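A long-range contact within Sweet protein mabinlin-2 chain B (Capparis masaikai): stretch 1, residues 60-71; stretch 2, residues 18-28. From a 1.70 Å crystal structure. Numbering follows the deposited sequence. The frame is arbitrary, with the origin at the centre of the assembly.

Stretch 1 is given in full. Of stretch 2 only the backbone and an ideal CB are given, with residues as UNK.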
# COMPACT_ATOMS: atom_id res chain seq x y z
N ASN B 60 7.96 -3.58 9.06
CA ASN B 60 9.27 -4.08 9.45
C ASN B 60 9.81 -5.14 8.49
O ASN B 60 10.38 -6.15 8.91
CB ASN B 60 9.23 -4.62 10.88
CG ASN B 60 8.94 -3.53 11.90
OD1 ASN B 60 9.55 -2.46 11.87
ND2 ASN B 60 8.02 -3.80 12.81
N ILE B 61 9.63 -4.90 7.20
CA ILE B 61 10.14 -5.80 6.17
C ILE B 61 11.65 -5.53 6.16
O ILE B 61 12.07 -4.40 5.88
CB ILE B 61 9.56 -5.47 4.78
CG1 ILE B 61 8.02 -5.51 4.83
CG2 ILE B 61 10.09 -6.46 3.75
CD1 ILE B 61 7.45 -6.84 5.27
N PRO B 62 12.47 -6.55 6.45
CA PRO B 62 13.93 -6.47 6.50
C PRO B 62 14.64 -5.33 5.77
O PRO B 62 14.68 -4.20 6.27
CB PRO B 62 14.34 -7.84 5.99
CG PRO B 62 13.35 -8.71 6.69
CD PRO B 62 12.03 -7.95 6.53
N ASN B 63 15.21 -5.62 4.61
CA ASN B 63 15.96 -4.61 3.86
C ASN B 63 15.17 -3.85 2.80
O ASN B 63 15.51 -3.89 1.63
CB ASN B 63 17.18 -5.25 3.21
CG ASN B 63 18.23 -5.65 4.23
OD1 ASN B 63 18.86 -4.81 4.86
ND2 ASN B 63 18.41 -6.96 4.40
N ILE B 64 14.13 -3.15 3.23
CA ILE B 64 13.31 -2.36 2.32
C ILE B 64 12.84 -1.12 3.05
O ILE B 64 12.19 -1.21 4.09
CB ILE B 64 12.06 -3.14 1.84
CG1 ILE B 64 12.49 -4.45 1.17
CG2 ILE B 64 11.27 -2.30 0.84
CD1 ILE B 64 11.33 -5.32 0.72
N GLY B 65 13.17 0.04 2.51
CA GLY B 65 12.75 1.28 3.13
C GLY B 65 11.52 1.80 2.43
O GLY B 65 10.86 1.07 1.68
N ALA B 66 11.20 3.07 2.66
CA ALA B 66 10.04 3.69 2.03
C ALA B 66 10.18 3.63 0.51
O ALA B 66 11.24 3.93 -0.04
CB ALA B 66 9.92 5.13 2.50
N CYS B 67 9.11 3.22 -0.16
CA CYS B 67 9.10 3.12 -1.61
C CYS B 67 9.07 4.53 -2.19
O CYS B 67 8.21 5.33 -1.84
CB CYS B 67 7.88 2.35 -2.11
SG CYS B 67 7.77 0.63 -1.54
N PRO B 68 10.02 4.85 -3.07
CA PRO B 68 10.03 6.20 -3.65
C PRO B 68 9.15 6.36 -4.88
O PRO B 68 9.36 7.28 -5.67
CB PRO B 68 11.51 6.40 -3.97
CG PRO B 68 11.91 5.04 -4.42
CD PRO B 68 11.27 4.14 -3.38
N PHE B 69 8.15 5.50 -5.04
CA PHE B 69 7.29 5.61 -6.22
C PHE B 69 6.47 6.90 -6.24
O PHE B 69 6.00 7.37 -5.21
CB PHE B 69 6.38 4.38 -6.39
CG PHE B 69 5.55 4.02 -5.18
CD1 PHE B 69 4.63 4.92 -4.64
CD2 PHE B 69 5.64 2.75 -4.62
CE1 PHE B 69 3.82 4.55 -3.56
CE2 PHE B 69 4.84 2.38 -3.54
CZ PHE B 69 3.93 3.28 -3.01
N ARG B 70 6.34 7.45 -7.44
CA ARG B 70 5.62 8.70 -7.68
C ARG B 70 4.11 8.57 -7.51
O ARG B 70 3.55 7.48 -7.58
CB ARG B 70 5.95 9.22 -9.08
CG ARG B 70 6.18 8.13 -10.12
CD ARG B 70 7.57 7.52 -9.98
NE ARG B 70 7.74 6.29 -10.76
CZ ARG B 70 7.12 5.15 -10.48
NH1 ARG B 70 6.30 5.07 -9.44
NH2 ARG B 70 7.33 4.07 -11.23
N ALA B 71 3.45 9.72 -7.31
CA ALA B 71 2.01 9.77 -7.13
C ALA B 71 1.29 10.13 -8.44
O ALA B 71 0.67 11.21 -8.49
CB ALA B 71 1.66 10.80 -6.05
N UNK B 18 7.12 -11.53 -3.11
CA UNK B 18 8.56 -11.50 -3.34
C UNK B 18 9.07 -10.11 -2.98
O UNK B 18 8.46 -9.10 -3.34
CB UNK B 18 8.90 -11.86 -4.79
N UNK B 19 10.20 -10.05 -2.28
CA UNK B 19 10.77 -8.78 -1.86
C UNK B 19 10.88 -7.76 -3.00
O UNK B 19 10.62 -6.58 -2.80
CB UNK B 19 12.15 -9.02 -1.25
N UNK B 20 11.28 -8.20 -4.20
CA UNK B 20 11.39 -7.24 -5.31
C UNK B 20 10.03 -6.75 -5.79
O UNK B 20 9.94 -5.81 -6.57
CB UNK B 20 12.14 -7.87 -6.48
N UNK B 21 8.96 -7.41 -5.34
CA UNK B 21 7.61 -7.02 -5.73
C UNK B 21 6.92 -6.18 -4.66
O UNK B 21 5.81 -5.70 -4.87
CB UNK B 21 6.77 -8.27 -6.03
N UNK B 22 7.57 -6.01 -3.52
CA UNK B 22 6.97 -5.23 -2.44
C UNK B 22 6.53 -3.84 -2.88
O UNK B 22 5.36 -3.48 -2.71
CB UNK B 22 7.96 -5.11 -1.28
N UNK B 23 7.43 -3.04 -3.43
CA UNK B 23 7.02 -1.70 -3.84
C UNK B 23 6.02 -1.73 -4.99
O UNK B 23 5.03 -1.01 -4.97
CB UNK B 23 8.25 -0.88 -4.24
N UNK B 24 6.26 -2.58 -6.01
CA UNK B 24 5.29 -2.60 -7.10
C UNK B 24 3.86 -2.97 -6.66
O UNK B 24 2.90 -2.41 -7.19
CB UNK B 24 5.76 -3.59 -8.17
N UNK B 25 3.71 -3.88 -5.71
CA UNK B 25 2.35 -4.22 -5.27
C UNK B 25 1.76 -3.10 -4.42
O UNK B 25 0.55 -2.88 -4.43
CB UNK B 25 2.35 -5.53 -4.48
N UNK B 26 2.61 -2.38 -3.69
CA UNK B 26 2.12 -1.27 -2.87
C UNK B 26 1.70 -0.12 -3.77
O UNK B 26 0.75 0.61 -3.47
CB UNK B 26 3.19 -0.81 -1.87
N UNK B 27 2.40 0.05 -4.89
CA UNK B 27 2.03 1.10 -5.83
C UNK B 27 0.63 0.77 -6.35
O UNK B 27 -0.23 1.65 -6.48
CB UNK B 27 3.04 1.22 -6.97
N UNK B 28 0.40 -0.51 -6.64
CA UNK B 28 -0.90 -0.95 -7.16
C UNK B 28 -1.99 -0.83 -6.11
O UNK B 28 -3.14 -0.53 -6.43
CB UNK B 28 -0.82 -2.40 -7.65

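Position 18 begins the stretch beyond the reach of stretch 1. Its ideal CB has nothing of stretch 1 within 5.5 Å. Nothing in stretch 1 limits the choice, and a polar residue would do well. It is Asp 18, with no contact across.

Position 19 has helical phi/psi, and its CA-to-CB bond points sideways. The ideal CB lies 4.3 Å from Ile 64 CD1. A medium apolar residue could rest on Ile 64; a long one could run on toward residues 61 to 63. The residue is Arg 19. Its end comes nearer than its CB, and the guanidinium settles among residues 61 to 64. Ile 61 CG2 lies over one face, 3.8 Å from Arg 19 NH2. Pro 62 CB is near the guanidinium plane, 3.1 Å from Arg 19 NH2. Arg 19 NH2 also comes within 2.7 Å of Asn 63 N, but both are donors, so this is close packing and not a hydrogen bond.

Position 20 points away from stretch 1 into space that stretch 1 leaves open. Its phi of -71° permits proline, among many others. It is Pro 20.

Position 21 is out of reach, so stretch 1 gives no clue. It is Cys 21, bonded covalently elsewhere in the structure.

Position 22 points toward stretch 1, with its ideal CB 3.9 Å from Ile 64 CD1. An apolar side chain suits this methyl; valine, isoleucine or leucine are all plausible. It is Val 22. Val 22 CG2 packs 3.7 Å from Ile 64 CD1.

Position 23 is the most telling. Its ideal CB is 3.1 Å from Cys 67 SG, too tight for an ordinary carbon contact but natural across a disulfide. The two CA atoms are 5.7 Å apart, which also fits. Cysteine is the clear choice. Cys 23 SG bonds to Cys 67 SG at 2.0 Å, with chi3 of -88°, and so ties the helix covalently to stretch 1.

Positions 24 and 25 both point away and touch nothing in stretch 1. Many residues would fit. They are Pro 24 and Val 25.

Position 26 points toward stretch 1. Its ideal CB is 4.0 Å from Phe 69 CE2 and 4.8 Å from Cys 67 SG, an apolar setting that favours leucine, isoleucine or methionine. It is Leu 26. Its CB sits at the edge of the Phe 69 ring, and Leu 26 CD1 is 4.2 Å from Cys 67 SG.

Position 27 points sideways, its ideal CB 3.8 Å from Phe 69 CD2. A long chain with methylenes could cover the ring; methionine, lysine, glutamine or arginine would serve. It is Arg 27. Its CD lies over one ring face, 3.7 Å from the Phe 69 centroid, in a CH-pi contact. Arg 27 NE is 3.0 Å from Arg 70 O, but also 3.3 Å from Arg 70 NH1, a like charge.

Position 28 is out of reach and unconstrained by stretch 1. It is Gln 28.

Stretch 2 (18-28) DRPCVCPVLRQ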
# COMPACT_ATOMS: atom_id res chain seq x y z
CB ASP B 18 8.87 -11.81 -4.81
CG ASP B 18 8.90 -13.30 -5.10
OD1 ASP B 18 7.93 -14.00 -4.75
OD2 ASP B 18 9.90 -13.76 -5.70
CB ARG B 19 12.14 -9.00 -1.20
CG ARG B 19 12.06 -9.94 0.00
CD ARG B 19 13.38 -10.09 0.75
NE ARG B 19 13.45 -9.23 1.93
CZ ARG B 19 13.66 -7.92 1.90
NH1 ARG B 19 13.83 -7.29 0.74
NH2 ARG B 19 13.70 -7.23 3.03
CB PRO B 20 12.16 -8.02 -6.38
CG PRO B 20 11.79 -9.45 -6.10
CD PRO B 20 11.84 -9.51 -4.59
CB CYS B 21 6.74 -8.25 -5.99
SG CYS B 21 7.00 -9.04 -7.61
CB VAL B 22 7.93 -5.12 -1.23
CG1 VAL B 22 7.41 -4.10 -0.24
CG2 VAL B 22 8.05 -6.48 -0.55
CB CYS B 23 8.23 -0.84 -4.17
SG CYS B 23 9.15 -0.35 -2.67
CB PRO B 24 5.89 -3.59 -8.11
CG PRO B 24 6.99 -4.30 -7.36
CD PRO B 24 7.50 -3.28 -6.39
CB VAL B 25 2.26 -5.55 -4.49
CG1 VAL B 25 2.82 -6.69 -5.33
CG2 VAL B 25 2.97 -5.44 -3.14
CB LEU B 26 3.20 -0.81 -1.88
CG LEU B 26 3.31 -1.71 -0.63
CD1 LEU B 26 4.52 -1.29 0.23
CD2 LEU B 26 2.03 -1.59 0.17
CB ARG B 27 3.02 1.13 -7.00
CG ARG B 27 2.78 2.25 -7.99
CD ARG B 27 3.05 3.61 -7.37
NE ARG B 27 3.16 4.66 -8.37
CZ ARG B 27 2.19 5.00 -9.21
NH1 ARG B 27 1.03 4.36 -9.17
NH2 ARG B 27 2.37 5.97 -10.09
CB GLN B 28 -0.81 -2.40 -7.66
CG GLN B 28 0.10 -2.56 -8.87
CD GLN B 28 -0.38 -1.77 -10.07
OE1 GLN B 28 0.41 -1.38 -10.93
NE2 GLN B 28 -1.69 -1.54 -10.15
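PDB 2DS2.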